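Local coordinates for protein 3-hydroxyadipyl-CoA dehydrogenase (PDB 3MOG) that catalyses the NAD-dependent oxidation of 3-hydroxyadipyl-CoA to 3-oxoadipyl-CoA in the breakdown of phenylacetate, working as a homotrimer, at residues C[74-78]-C[79-83]; C[100-103]-C[104-108]; C[243-246]-C[247-251]; C[443-446]-C[447-450]. One frame throughout, in Å; residues are numbered along the deposited sequence.

Contact 1: C[74-78]-C[79-83]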
ATOM      1  N   ILE C  74       7.946 -22.011  43.160  1.00 54.03           N
ATOM      2  CA  ILE C  74       8.280 -21.027  44.192  1.00 56.40           C
ATOM      3  C   ILE C  74       7.860 -19.599  43.788  1.00 56.37           C
ATOM      4  O   ILE C  74       8.473 -19.006  42.901  1.00 56.53           O
ATOM      5  CB  ILE C  74       9.787 -21.085  44.559  1.00 54.98           C
ATOM      6  CG1 ILE C  74      10.229 -22.543  44.771  1.00 57.23           C
ATOM      7  CG2 ILE C  74      10.071 -20.214  45.800  1.00 56.39           C
ATOM      8  CD1 ILE C  74      11.677 -22.722  45.141  1.00 64.05           C
ATOM      9  N   PRO C  75       6.802 -19.056  44.430  1.00 56.60           N
ATOM     10  CA  PRO C  75       6.376 -17.680  44.143  1.00 59.61           C
ATOM     11  C   PRO C  75       7.328 -16.655  44.742  1.00 58.88           C
ATOM     12  O   PRO C  75       7.686 -16.740  45.921  1.00 62.63           O
ATOM     13  CB  PRO C  75       4.994 -17.579  44.791  1.00 61.26           C
ATOM     14  CG  PRO C  75       4.984 -18.628  45.868  1.00 65.64           C
ATOM     15  CD  PRO C  75       5.951 -19.710  45.445  1.00 59.53           C
ATOM     16  N   VAL C  76       7.762 -15.715  43.911  1.00 60.68           N
ATOM     17  CA  VAL C  76       8.698 -14.673  44.325  1.00 58.34           C
ATOM     18  C   VAL C  76       8.183 -13.308  43.899  1.00 61.73           C
ATOM     19  O   VAL C  76       7.543 -13.171  42.841  1.00 65.84           O
ATOM     20  CB  VAL C  76      10.161 -14.906  43.796  1.00 58.63           C
ATOM     21  CG1 VAL C  76      10.749 -16.211  44.344  1.00 66.57           C
ATOM     22  CG2 VAL C  76      10.227 -14.906  42.277  1.00 62.90           C
ATOM     23  N   THR C  77       8.462 -12.307  44.734  1.00 63.14           N
ATOM     24  CA  THR C  77       8.039 -10.919  44.509  1.00 63.34           C
ATOM     25  C   THR C  77       9.266 -10.013  44.357  1.00 58.61           C
ATOM     26  O   THR C  77       9.167  -8.859  43.938  1.00 57.48           O
ATOM     27  CB  THR C  77       7.150 -10.419  45.667  1.00 65.78           C
ATOM     28  OG1 THR C  77       6.206 -11.434  46.017  1.00 76.23           O
ATOM     29  CG2 THR C  77       6.380  -9.177  45.268  1.00 76.79           C
ATOM     30  N   ASP C  78      10.428 -10.555  44.696  1.00 63.29           N
ATOM     31  CA  ASP C  78      11.691  -9.836  44.565  1.00 69.81           C
ATOM     32  C   ASP C  78      12.427 -10.282  43.289  1.00 70.65           C
ATOM     33  O   ASP C  78      12.800 -11.455  43.148  1.00 67.82           O
ATOM     34  CB  ASP C  78      12.546 -10.060  45.821  1.00 71.90           C
ATOM     35  CG  ASP C  78      13.880  -9.321  45.777  1.00 74.60           C
ATOM     36  OD1 ASP C  78      13.941  -8.192  45.245  1.00 83.08           O
ATOM     37  OD2 ASP C  78      14.874  -9.877  46.292  1.00 78.75           O
ATOM     38  N   ILE C  79      12.631  -9.336  42.369  1.00 73.77           N
ATOM     39  CA  ILE C  79      13.301  -9.589  41.076  1.00 76.71           C
ATOM     40  C   ILE C  79      14.723 -10.116  41.239  1.00 74.18           C
ATOM     41  O   ILE C  79      15.243 -10.794  40.350  1.00 69.56           O
ATOM     42  CB  ILE C  79      13.388  -8.318  40.178  1.00 77.80           C
ATOM     43  CG1 ILE C  79      12.606  -7.135  40.778  1.00 89.95           C
ATOM     44  CG2 ILE C  79      12.986  -8.647  38.736  1.00 77.42           C
ATOM     45  CD1 ILE C  79      13.449  -6.205  41.689  1.00 99.51           C
ATOM     46  N   HIS C  80      15.332  -9.795  42.381  1.00 73.18           N
ATOM     47  CA  HIS C  80      16.696 -10.204  42.694  1.00 74.11           C
ATOM     48  C   HIS C  80      16.826 -11.691  42.962  1.00 68.81           C
ATOM     49  O   HIS C  80      17.907 -12.248  42.797  1.00 70.89           O
ATOM     50  CB  HIS C  80      17.248  -9.401  43.871  1.00 78.23           C
ATOM     51  CG  HIS C  80      17.556  -7.979  43.529  1.00 85.57           C
ATOM     52  ND1 HIS C  80      18.755  -7.594  42.967  1.00 85.70           N
ATOM     53  CD2 HIS C  80      16.819  -6.850  43.661  1.00 92.92           C
ATOM     54  CE1 HIS C  80      18.742  -6.288  42.764  1.00 96.15           C
ATOM     55  NE2 HIS C  80      17.582  -5.811  43.181  1.00 97.22           N
ATOM     56  N   ALA C  81      15.725 -12.326  43.358  1.00 65.73           N
ATOM     57  CA  ALA C  81      15.693 -13.777  43.552  1.00 67.59           C
ATOM     58  C   ALA C  81      15.936 -14.533  42.246  1.00 68.81           C
ATOM     59  O   ALA C  81      16.424 -15.664  42.265  1.00 74.54           O
ATOM     60  CB  ALA C  81      14.379 -14.213  44.189  1.00 67.26           C
ATOM     61  N   LEU C  82      15.639 -13.894  41.113  1.00 64.26           N
ATOM     62  CA  LEU C  82      15.899 -14.501  39.803  1.00 65.73           C
ATOM     63  C   LEU C  82      17.385 -14.514  39.388  1.00 65.05           C
ATOM     64  O   LEU C  82      17.708 -14.893  38.254  1.00 63.99           O
ATOM     65  CB  LEU C  82      15.053 -13.843  38.697  1.00 62.56           C
ATOM     66  CG  LEU C  82      13.576 -13.476  38.870  1.00 61.27           C
ATOM     67  CD1 LEU C  82      13.020 -13.064  37.511  1.00 61.21           C
ATOM     68  CD2 LEU C  82      12.745 -14.600  39.452  1.00 51.63           C
ATOM     69  N   ALA C  83      18.284 -14.119  40.295  1.00 61.40           N
ATOM     70  CA  ALA C  83      19.731 -14.187  40.026  1.00 61.10           C
ATOM     71  C   ALA C  83      20.242 -15.629  39.919  1.00 55.72           C
ATOM     72  O   ALA C  83      21.251 -15.892  39.264  1.00 55.32           O
ATOM     73  CB  ALA C  83      20.516 -13.432  41.079  1.00 58.78           C
TER

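Contact 2: C[100-103]-C[104-108]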
ATOM      1  N   LYS C 100      11.355  -3.815  27.399  1.00 60.19           N
ATOM      2  CA  LYS C 100      12.706  -3.253  27.316  1.00 63.05           C
ATOM      3  C   LYS C 100      13.221  -2.899  28.707  1.00 64.35           C
ATOM      4  O   LYS C 100      14.370  -3.205  29.042  1.00 62.50           O
ATOM      5  CB  LYS C 100      12.734  -2.034  26.397  1.00 65.69           C
ATOM      6  CG  LYS C 100      12.809  -2.370  24.903  1.00 66.10           C
ATOM      7  CD  LYS C 100      12.622  -1.123  24.003  1.00 62.96           C
ATOM      8  CE  LYS C 100      13.806  -0.159  24.047  1.00 62.16           C
ATOM      9  NZ  LYS C 100      15.071  -0.743  23.523  1.00 71.59           N
ATOM     10  N   ALA C 101      12.343  -2.295  29.514  1.00 60.68           N
ATOM     11  CA  ALA C 101      12.626  -1.992  30.924  1.00 65.13           C
ATOM     12  C   ALA C 101      12.854  -3.251  31.775  1.00 59.83           C
ATOM     13  O   ALA C 101      13.774  -3.290  32.595  1.00 62.06           O
ATOM     14  CB  ALA C 101      11.504  -1.133  31.526  1.00 59.97           C
ATOM     15  N   LEU C 102      12.020  -4.271  31.567  1.00 57.25           N
ATOM     16  CA  LEU C 102      12.162  -5.548  32.270  1.00 56.79           C
ATOM     17  C   LEU C 102      13.486  -6.233  31.943  1.00 62.05           C
ATOM     18  O   LEU C 102      14.184  -6.691  32.847  1.00 66.29           O
ATOM     19  CB  LEU C 102      10.984  -6.477  31.957  1.00 58.07           C
ATOM     20  CG  LEU C 102      10.792  -7.828  32.665  1.00 67.65           C
ATOM     21  CD1 LEU C 102      11.131  -7.801  34.161  1.00 65.04           C
ATOM     22  CD2 LEU C 102       9.352  -8.268  32.478  1.00 65.65           C
ATOM     23  N   PHE C 103      13.840  -6.284  30.661  1.00 64.24           N
ATOM     24  CA  PHE C 103      15.040  -7.012  30.234  1.00 62.53           C
ATOM     25  C   PHE C 103      16.325  -6.291  30.607  1.00 62.44           C
ATOM     26  O   PHE C 103      17.355  -6.929  30.850  1.00 65.69           O
ATOM     27  CB  PHE C 103      14.995  -7.334  28.736  1.00 60.11           C
ATOM     28  CG  PHE C 103      14.295  -8.628  28.415  1.00 58.90           C
ATOM     29  CD1 PHE C 103      15.025  -9.747  28.036  1.00 47.38           C
ATOM     30  CD2 PHE C 103      12.905  -8.725  28.488  1.00 55.09           C
ATOM     31  CE1 PHE C 103      14.384 -10.937  27.732  1.00 58.00           C
ATOM     32  CE2 PHE C 103      12.257  -9.909  28.195  1.00 59.84           C
ATOM     33  CZ  PHE C 103      12.997 -11.024  27.819  1.00 53.30           C
ATOM     34  N   ALA C 104      16.246  -4.962  30.666  1.00 67.12           N
ATOM     35  CA  ALA C 104      17.326  -4.134  31.191  1.00 69.48           C
ATOM     36  C   ALA C 104      17.592  -4.471  32.663  1.00 71.37           C
ATOM     37  O   ALA C 104      18.743  -4.644  33.072  1.00 73.55           O
ATOM     38  CB  ALA C 104      16.989  -2.658  31.027  1.00 67.98           C
ATOM     39  N   GLN C 105      16.521  -4.593  33.443  1.00 70.87           N
ATOM     40  CA  GLN C 105      16.631  -4.978  34.847  1.00 70.32           C
ATOM     41  C   GLN C 105      17.198  -6.397  35.048  1.00 69.86           C
ATOM     42  O   GLN C 105      17.981  -6.623  35.971  1.00 68.80           O
ATOM     43  CB  GLN C 105      15.278  -4.822  35.544  1.00 69.20           C
ATOM     44  CG  GLN C 105      15.390  -4.557  37.042  1.00 79.18           C
ATOM     45  CD  GLN C 105      14.055  -4.224  37.703  1.00 89.98           C
ATOM     46  OE1 GLN C 105      14.010  -3.888  38.888  1.00 92.02           O
ATOM     47  NE2 GLN C 105      12.963  -4.317  36.941  1.00 93.30           N
ATOM     48  N   LEU C 106      16.818  -7.338  34.179  1.00 67.77           N
ATOM     49  CA  LEU C 106      17.311  -8.718  34.265  1.00 61.69           C
ATOM     50  C   LEU C 106      18.756  -8.853  33.806  1.00 62.32           C
ATOM     51  O   LEU C 106      19.427  -9.821  34.148  1.00 64.37           O
ATOM     52  CB  LEU C 106      16.438  -9.665  33.440  1.00 62.40           C
ATOM     53  CG  LEU C 106      14.960  -9.856  33.778  1.00 56.11           C
ATOM     54  CD1 LEU C 106      14.291 -10.495  32.586  1.00 56.58           C
ATOM     55  CD2 LEU C 106      14.762 -10.716  35.021  1.00 50.04           C
ATOM     56  N   ALA C 107      19.229  -7.895  33.018  1.00 68.59           N
ATOM     57  CA  ALA C 107      20.630  -7.889  32.589  1.00 70.75           C
ATOM     58  C   ALA C 107      21.609  -7.682  33.757  1.00 68.50           C
ATOM     59  O   ALA C 107      22.669  -8.311  33.790  1.00 70.19           O
ATOM     60  CB  ALA C 107      20.860  -6.862  31.491  1.00 71.51           C
ATOM     61  N   GLU C 108      21.239  -6.826  34.713  1.00 69.50           N
ATOM     62  CA  GLU C 108      22.057  -6.608  35.929  1.00 72.02           C
ATOM     63  C   GLU C 108      21.859  -7.647  37.025  1.00 69.24           C
ATOM     64  O   GLU C 108      22.835  -8.085  37.631  1.00 72.49           O
ATOM     65  CB  GLU C 108      21.902  -5.195  36.509  1.00 74.72           C
ATOM     66  CG  GLU C 108      20.771  -4.365  35.945  1.00 78.81           C
ATOM     67  CD  GLU C 108      21.272  -3.014  35.475  1.00 90.60           C
ATOM     68  OE1 GLU C 108      22.325  -2.983  34.798  1.00 88.72           O
ATOM     69  OE2 GLU C 108      20.624  -1.987  35.778  1.00 94.54           O
TER

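Contact 3: C[243-246]-C[247-251]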
ATOM      1  N   PHE C 243      -8.256 -10.235  14.841  1.00 49.79           N
ATOM      2  CA  PHE C 243      -8.162  -9.009  14.044  1.00 47.96           C
ATOM      3  C   PHE C 243      -6.921  -8.216  14.414  1.00 51.34           C
ATOM      4  O   PHE C 243      -6.315  -7.575  13.548  1.00 57.46           O
ATOM      5  CB  PHE C 243      -9.417  -8.143  14.242  1.00 48.94           C
ATOM      6  CG  PHE C 243      -9.457  -6.873  13.406  1.00 38.16           C
ATOM      7  CD1 PHE C 243      -9.727  -6.927  12.043  1.00 39.40           C
ATOM      8  CD2 PHE C 243      -9.295  -5.627  14.005  1.00 46.63           C
ATOM      9  CE1 PHE C 243      -9.805  -5.765  11.267  1.00 42.26           C
ATOM     10  CE2 PHE C 243      -9.365  -4.442  13.245  1.00 34.76           C
ATOM     11  CZ  PHE C 243      -9.617  -4.512  11.873  1.00 41.93           C
ATOM     12  N   ALA C 244      -6.552  -8.254  15.695  1.00 52.93           N
ATOM     13  CA  ALA C 244      -5.359  -7.542  16.180  1.00 49.36           C
ATOM     14  C   ALA C 244      -4.088  -8.173  15.626  1.00 48.08           C
ATOM     15  O   ALA C 244      -3.140  -7.462  15.302  1.00 49.77           O
ATOM     16  CB  ALA C 244      -5.312  -7.506  17.722  1.00 44.71           C
ATOM     17  N   VAL C 245      -4.076  -9.502  15.519  1.00 44.90           N
ATOM     18  CA  VAL C 245      -2.963 -10.219  14.884  1.00 48.09           C
ATOM     19  C   VAL C 245      -2.854  -9.867  13.384  1.00 50.11           C
ATOM     20  O   VAL C 245      -1.784  -9.481  12.912  1.00 52.91           O
ATOM     21  CB  VAL C 245      -3.031 -11.754  15.149  1.00 51.72           C
ATOM     22  CG1 VAL C 245      -1.958 -12.482  14.363  1.00 50.05           C
ATOM     23  CG2 VAL C 245      -2.882 -12.058  16.668  1.00 33.35           C
ATOM     24  N   THR C 246      -3.971  -9.953  12.664  1.00 51.30           N
ATOM     25  CA  THR C 246      -4.038  -9.571  11.247  1.00 44.87           C
ATOM     26  C   THR C 246      -3.492  -8.169  10.990  1.00 47.64           C
ATOM     27  O   THR C 246      -2.635  -7.979  10.113  1.00 49.25           O
ATOM     28  CB  THR C 246      -5.494  -9.685  10.701  1.00 42.71           C
ATOM     29  OG1 THR C 246      -5.851 -11.058  10.596  1.00 40.86           O
ATOM     30  CG2 THR C 246      -5.659  -9.051   9.306  1.00 39.96           C
ATOM     31  N   CYS C 247      -3.975  -7.198  11.765  1.00 48.17           N
ATOM     32  CA  CYS C 247      -3.579  -5.797  11.609  1.00 43.13           C
ATOM     33  C   CYS C 247      -2.111  -5.588  11.939  1.00 46.77           C
ATOM     34  O   CYS C 247      -1.448  -4.755  11.320  1.00 47.66           O
ATOM     35  CB  CYS C 247      -4.441  -4.893  12.495  1.00 46.26           C
ATOM     36  SG  CYS C 247      -6.090  -4.577  11.811  1.00 57.35           S
ATOM     37  N   SER C 248      -1.607  -6.369  12.891  1.00 36.33           N
ATOM     38  CA  SER C 248      -0.236  -6.248  13.345  1.00 43.82           C
ATOM     39  C   SER C 248       0.728  -6.754  12.264  1.00 42.94           C
ATOM     40  O   SER C 248       1.707  -6.082  11.954  1.00 47.40           O
ATOM     41  CB  SER C 248      -0.047  -6.977  14.689  1.00 39.86           C
ATOM     42  OG  SER C 248       1.311  -7.321  14.938  1.00 49.48           O
ATOM     43  N   VAL C 249       0.439  -7.930  11.699  1.00 45.51           N
ATOM     44  CA  VAL C 249       1.249  -8.503  10.616  1.00 46.17           C
ATOM     45  C   VAL C 249       1.181  -7.583   9.384  1.00 43.33           C
ATOM     46  O   VAL C 249       2.206  -7.226   8.798  1.00 44.07           O
ATOM     47  CB  VAL C 249       0.808  -9.954  10.279  1.00 45.33           C
ATOM     48  CG1 VAL C 249       1.584 -10.494   9.115  1.00 43.78           C
ATOM     49  CG2 VAL C 249       1.013 -10.867  11.490  1.00 43.42           C
ATOM     50  N   PHE C 250      -0.028  -7.162   9.042  1.00 37.10           N
ATOM     51  CA  PHE C 250      -0.252  -6.211   7.954  1.00 39.39           C
ATOM     52  C   PHE C 250       0.637  -4.959   8.057  1.00 41.56           C
ATOM     53  O   PHE C 250       1.307  -4.580   7.084  1.00 40.32           O
ATOM     54  CB  PHE C 250      -1.733  -5.806   7.944  1.00 41.70           C
ATOM     55  CG  PHE C 250      -2.107  -4.799   6.880  1.00 38.91           C
ATOM     56  CD1 PHE C 250      -2.023  -5.124   5.532  1.00 35.67           C
ATOM     57  CD2 PHE C 250      -2.568  -3.535   7.235  1.00 40.51           C
ATOM     58  CE1 PHE C 250      -2.389  -4.222   4.552  1.00 41.17           C
ATOM     59  CE2 PHE C 250      -2.938  -2.612   6.258  1.00 35.03           C
ATOM     60  CZ  PHE C 250      -2.857  -2.947   4.926  1.00 42.77           C
ATOM     61  N   ASN C 251       0.641  -4.336   9.232  1.00 40.00           N
ATOM     62  CA  ASN C 251       1.374  -3.090   9.456  1.00 42.37           C
ATOM     63  C   ASN C 251       2.881  -3.283   9.564  1.00 43.46           C
ATOM     64  O   ASN C 251       3.630  -2.416   9.149  1.00 41.99           O
ATOM     65  CB  ASN C 251       0.855  -2.372  10.707  1.00 44.47           C
ATOM     66  CG  ASN C 251      -0.535  -1.774  10.506  1.00 47.59           C
ATOM     67  OD1 ASN C 251      -0.827  -1.165   9.470  1.00 48.48           O
ATOM     68  ND2 ASN C 251      -1.393  -1.947  11.497  1.00 45.20           N
TER

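Contact 4: C[443-446]-C[447-450]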
ATOM      1  N   ARG C 443      -1.044 -22.609 -11.504  1.00 45.97           N
ATOM      2  CA  ARG C 443      -2.059 -22.258 -12.509  1.00 45.16           C
ATOM      3  C   ARG C 443      -3.283 -21.540 -11.897  1.00 42.36           C
ATOM      4  O   ARG C 443      -3.760 -20.536 -12.435  1.00 39.73           O
ATOM      5  CB  ARG C 443      -2.498 -23.503 -13.282  1.00 44.19           C
ATOM      6  CG  ARG C 443      -3.604 -23.248 -14.318  1.00 51.44           C
ATOM      7  CD  ARG C 443      -3.916 -24.501 -15.124  1.00 71.36           C
ATOM      8  NE  ARG C 443      -4.196 -25.655 -14.265  1.00 75.91           N
ATOM      9  CZ  ARG C 443      -4.307 -26.906 -14.700  1.00 71.20           C
ATOM     10  NH1 ARG C 443      -4.177 -27.183 -15.994  1.00 64.33           N
ATOM     11  NH2 ARG C 443      -4.558 -27.880 -13.835  1.00 68.49           N
ATOM     12  N   LEU C 444      -3.754 -22.076 -10.777  1.00 43.67           N
ATOM     13  CA  LEU C 444      -4.851 -21.515 -10.010  1.00 44.16           C
ATOM     14  C   LEU C 444      -4.572 -20.072  -9.577  1.00 40.47           C
ATOM     15  O   LEU C 444      -5.354 -19.164  -9.887  1.00 44.29           O
ATOM     16  CB  LEU C 444      -5.109 -22.408  -8.804  1.00 41.27           C
ATOM     17  CG  LEU C 444      -6.052 -21.998  -7.675  1.00 48.29           C
ATOM     18  CD1 LEU C 444      -7.427 -21.675  -8.182  1.00 53.40           C
ATOM     19  CD2 LEU C 444      -6.129 -23.181  -6.738  1.00 56.84           C
ATOM     20  N   LEU C 445      -3.448 -19.857  -8.902  1.00 40.27           N
ATOM     21  CA  LEU C 445      -3.092 -18.520  -8.430  1.00 41.11           C
ATOM     22  C   LEU C 445      -2.930 -17.524  -9.580  1.00 44.98           C
ATOM     23  O   LEU C 445      -3.390 -16.384  -9.459  1.00 44.23           O
ATOM     24  CB  LEU C 445      -1.864 -18.550  -7.496  1.00 43.94           C
ATOM     25  CG  LEU C 445      -2.086 -19.227  -6.128  1.00 45.32           C
ATOM     26  CD1 LEU C 445      -0.808 -19.378  -5.371  1.00 36.04           C
ATOM     27  CD2 LEU C 445      -3.067 -18.474  -5.248  1.00 40.87           C
ATOM     28  N   GLU C 446      -2.331 -17.960 -10.697  1.00 46.31           N
ATOM     29  CA  GLU C 446      -2.222 -17.122 -11.914  1.00 43.04           C
ATOM     30  C   GLU C 446      -3.583 -16.710 -12.436  1.00 43.62           C
ATOM     31  O   GLU C 446      -3.773 -15.548 -12.819  1.00 43.37           O
ATOM     32  CB  GLU C 446      -1.436 -17.814 -13.037  1.00 45.23           C
ATOM     33  CG  GLU C 446       0.072 -17.843 -12.825  1.00 52.60           C
ATOM     34  CD  GLU C 446       0.830 -18.533 -13.959  1.00 54.80           C
ATOM     35  OE1 GLU C 446       0.346 -19.561 -14.463  1.00 68.22           O
ATOM     36  OE2 GLU C 446       1.914 -18.049 -14.340  1.00 56.92           O
ATOM     37  N   ASN C 447      -4.534 -17.647 -12.431  1.00 43.00           N
ATOM     38  CA  ASN C 447      -5.914 -17.337 -12.839  1.00 41.85           C
ATOM     39  C   ASN C 447      -6.592 -16.370 -11.884  1.00 36.74           C
ATOM     40  O   ASN C 447      -7.217 -15.408 -12.320  1.00 44.02           O
ATOM     41  CB  ASN C 447      -6.750 -18.606 -12.987  1.00 48.99           C
ATOM     42  CG  ASN C 447      -6.554 -19.281 -14.335  1.00 51.41           C
ATOM     43  OD1 ASN C 447      -6.309 -18.626 -15.349  1.00 61.38           O
ATOM     44  ND2 ASN C 447      -6.651 -20.594 -14.346  1.00 34.56           N
ATOM     45  N   LEU C 448      -6.447 -16.609 -10.582  1.00 37.00           N
ATOM     46  CA  LEU C 448      -6.957 -15.661  -9.581  1.00 42.02           C
ATOM     47  C   LEU C 448      -6.354 -14.260  -9.741  1.00 39.92           C
ATOM     48  O   LEU C 448      -7.079 -13.270  -9.704  1.00 43.20           O
ATOM     49  CB  LEU C 448      -6.741 -16.191  -8.167  1.00 39.67           C
ATOM     50  CG  LEU C 448      -7.507 -17.478  -7.840  1.00 44.90           C
ATOM     51  CD1 LEU C 448      -7.175 -17.914  -6.463  1.00 31.32           C
ATOM     52  CD2 LEU C 448      -9.021 -17.268  -7.967  1.00 48.85           C
ATOM     53  N   GLN C 449      -5.037 -14.208  -9.964  1.00 43.19           N
ATOM     54  CA  GLN C 449      -4.283 -12.963 -10.158  1.00 43.90           C
ATOM     55  C   GLN C 449      -4.771 -12.226 -11.394  1.00 44.82           C
ATOM     56  O   GLN C 449      -4.962 -11.018 -11.357  1.00 45.27           O
ATOM     57  CB  GLN C 449      -2.772 -13.252 -10.273  1.00 42.52           C
ATOM     58  CG  GLN C 449      -1.884 -12.026 -10.540  1.00 49.79           C
ATOM     59  CD  GLN C 449      -0.481 -12.399 -11.004  1.00 59.65           C
ATOM     60  OE1 GLN C 449       0.488 -11.681 -10.730  1.00 53.42           O
ATOM     61  NE2 GLN C 449      -0.361 -13.532 -11.708  1.00 58.16           N
ATOM     62  N   HIS C 450      -4.969 -12.957 -12.487  1.00 42.37           N
ATOM     63  CA  HIS C 450      -5.558 -12.375 -13.684  1.00 42.93           C
ATOM     64  C   HIS C 450      -6.995 -11.869 -13.449  1.00 43.90           C
ATOM     65  O   HIS C 450      -7.300 -10.728 -13.779  1.00 46.84           O
ATOM     66  CB  HIS C 450      -5.510 -13.340 -14.868  1.00 43.09           C
ATOM     67  CG  HIS C 450      -6.147 -12.784 -16.100  1.00 53.12           C
ATOM     68  ND1 HIS C 450      -5.518 -11.855 -16.904  1.00 58.45           N
ATOM     69  CD2 HIS C 450      -7.375 -12.983 -16.639  1.00 51.85           C
ATOM     70  CE1 HIS C 450      -6.325 -11.517 -17.894  1.00 53.40           C
ATOM     71  NE2 HIS C 450      -7.456 -12.188 -17.756  1.00 59.53           N
TER

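Contact 1: C[74-78]-C[79-83]
V76, the last residue of a strand, packs against A81 and L82 of the short 3-10 segment that follows, and D78 supplies the polar half of the turn. The apolar part is divided between the two methyls of V76. CG2 comes to 3.8 Å from L82 CD2, the two side chains crossing at a slant, while CG1 lies 4.1 Å from A81 CB. With CG1 anti to the carbonyl carbon (chi1 -62°), V76 spreads its branches so that each finds a different partner one residue apart.

The backbone part is a single hydrogen bond, from A81 N to D78 O at 3.1 Å. Its i to i+3 spacing fits the 3-10 winding, and L82 N to I79 O at 3.2 Å carries the same spacing onward.

The third kind of contact sets a carboxylate against an imidazole edge. The side chain of D78 crosses that of H80: D78 OD2 lies 3.4 Å from H80 CB, and D78 OD1 comes to the ring edge in the plane of the imidazole, 3.5 Å from H80 CD2. Carboxylate and ring are turned 39° against each other. Such a carboxylate would probably favour a protonated imidazole, though only modestly at this range.

In the Rossmann-type domain, strand 73-76 is an edge strand of its sheet within this chain and pairs with strand 31-34, whose L32 and Y34 touch V76. L82 is buried and touches A9 and I11 of strand 8-11 and L106 of helix 96-109, and I79 rests on Q105 of the same helix.

Contact 2: C[100-103]-C[104-108]
L102 and L106, one helical turn apart, bring their branched ends to the same side of helix 96-109, yet meet only loosely: L102 CD1 is 4.4 Å from L106 CG. The closer approach of L106 is to the backbone, where its CG lies 3.4 Å from L102 O. Its CG stands anti to its own carbonyl carbon (chi1 -62°), which turns the side chain back along the preceding turn and over that oxygen. The same oxygen accepts L106 N at 3.0 Å, so polar and apolar parts of one residue converge on it.

F103 faces the same sheet-covered side. Its ring is not within touching distance of the leucine pair and packs instead on L116, T118, E90 and I132. A104 and Q105 face elsewhere: A104 CB lies 3.3 Å from K100 O, and the chain of Q105 is extended beyond CG. Beneath these side chains A104 N bonds to K100 O at 3.0 Å and Q105 N to A101 O at 3.2 Å, while the bond from A107 N to F103 O is weak.

Buried F103 and L106 on one flank, with exposed A101 and A104 on another, make this an amphipathic helix. It is the connecting helix of a right-handed beta-alpha-beta crossover between the parallel strands 87-90 and 115-118, the building unit of the Rossmann fold in this NAD-binding domain.

Contact 3: C[243-246]-C[247-251]
Regular i to i+4 hydrogen bonds link C247 N to F243 O and F250 N to T246 O, and the straightest, V249 N to V245 O at 3.0 Å, has an N-H...O angle of 172°. On this frame F243 and C247 face each other one turn apart. The thiol sulfur sits over one face of the phenyl ring: C247 SG is 3.7 Å from the centroid of the F243 ring, 21° off its normal. It is displaced toward the rim, where F243 CZ lies nearest, 3.5 Å from C247 SG. Two torsions make the meeting possible: F243 places CG anti to the backbone N (chi1 -177°), sending the ring forward along the helix, and C247 swings SG back beside its own N.

This cysteine sulfur-aromatic contact belongs to helix 239-252 of an all-helical region within the C-terminal dehydrogenase domain. P261 touches both F243 and C247, while Q265, Q266 and V269 of helix 263-270 pack on the ring. An alanine at F243 would take away the surface beneath the sulfur and is likely to open a gap between C247 and helix 263-270.

V245 and V249 form a looser apolar pair on another flank, V245 CG1 to V249 CG2 at 4.4 Å. V249 CG2 also lies 3.4 Å from V245 O, beside the bond that its own N-H makes there. T246 is buried, and its OG1 is hydrogen-bonded to R196 NH1, with a weak further bond to N242 O; its CG2 keeps to the backbone, 3.5 Å from C247 N. The ring of F250 leads away from the preceding turn to touch Q255 and P261.

Contact 4: C[443-446]-C[447-450]
L444 and L448 lie side by side on the buried flank of their helix, pointing the same way, with their CD1 methyls 4.1 Å apart. L445 adds a second apolar contact, CD2 to the same L448 CD1 at 4.3 Å, so that one methyl of L448 serves both leucines. L444 has CG anti to its backbone N (chi1 171°), which carries its end forward to that methyl. A395 of helix 390-406 touches both L444 and L445, making this helix-to-helix packing within the second C-terminal dehydrogenase domain.

The polar contacts run along another flank. R443 and N447 also lie alongside each other, their guanidinium and amide planes only 5° apart, but they touch through R443 CG and N447 ND2 at 4.0 Å. Their polar ends are engaged elsewhere: R443 NH2 in a salt bridge with D312, N447 ND2 in a hydrogen bond to Q326 O. E446 likewise forms a salt bridge with R464 of the same chain.

Backbone bonds set the spacing, among them L448 N to L444 O at 2.9 Å and Q449 N to L445 O at 2.8 Å. Beyond them, Q449 packs on G453 of the second subunit and H450 on R464 of the third.

Overall arrangement
All four contacts are local, but their settings differ. Contact 1 is a surface turn at the edge of the NAD-binding sheet; contacts 2, 3 and 4 are partly buried helix faces. Contacts 1 and 2 belong to one domain and meet through leucines, L82 CD1 lying 3.8 Å from L106 CD2. Contact 3, in the first C-terminal domain, lies nearest the chain's centre and is distinguished by sulfur over an aromatic face. Contact 4, in the second, combines leucine packing with charged side chains whose partners lie in other parts of the chain, and it reaches both other subunits. Its centre is about 57 Å from that of contact 1, across the chain.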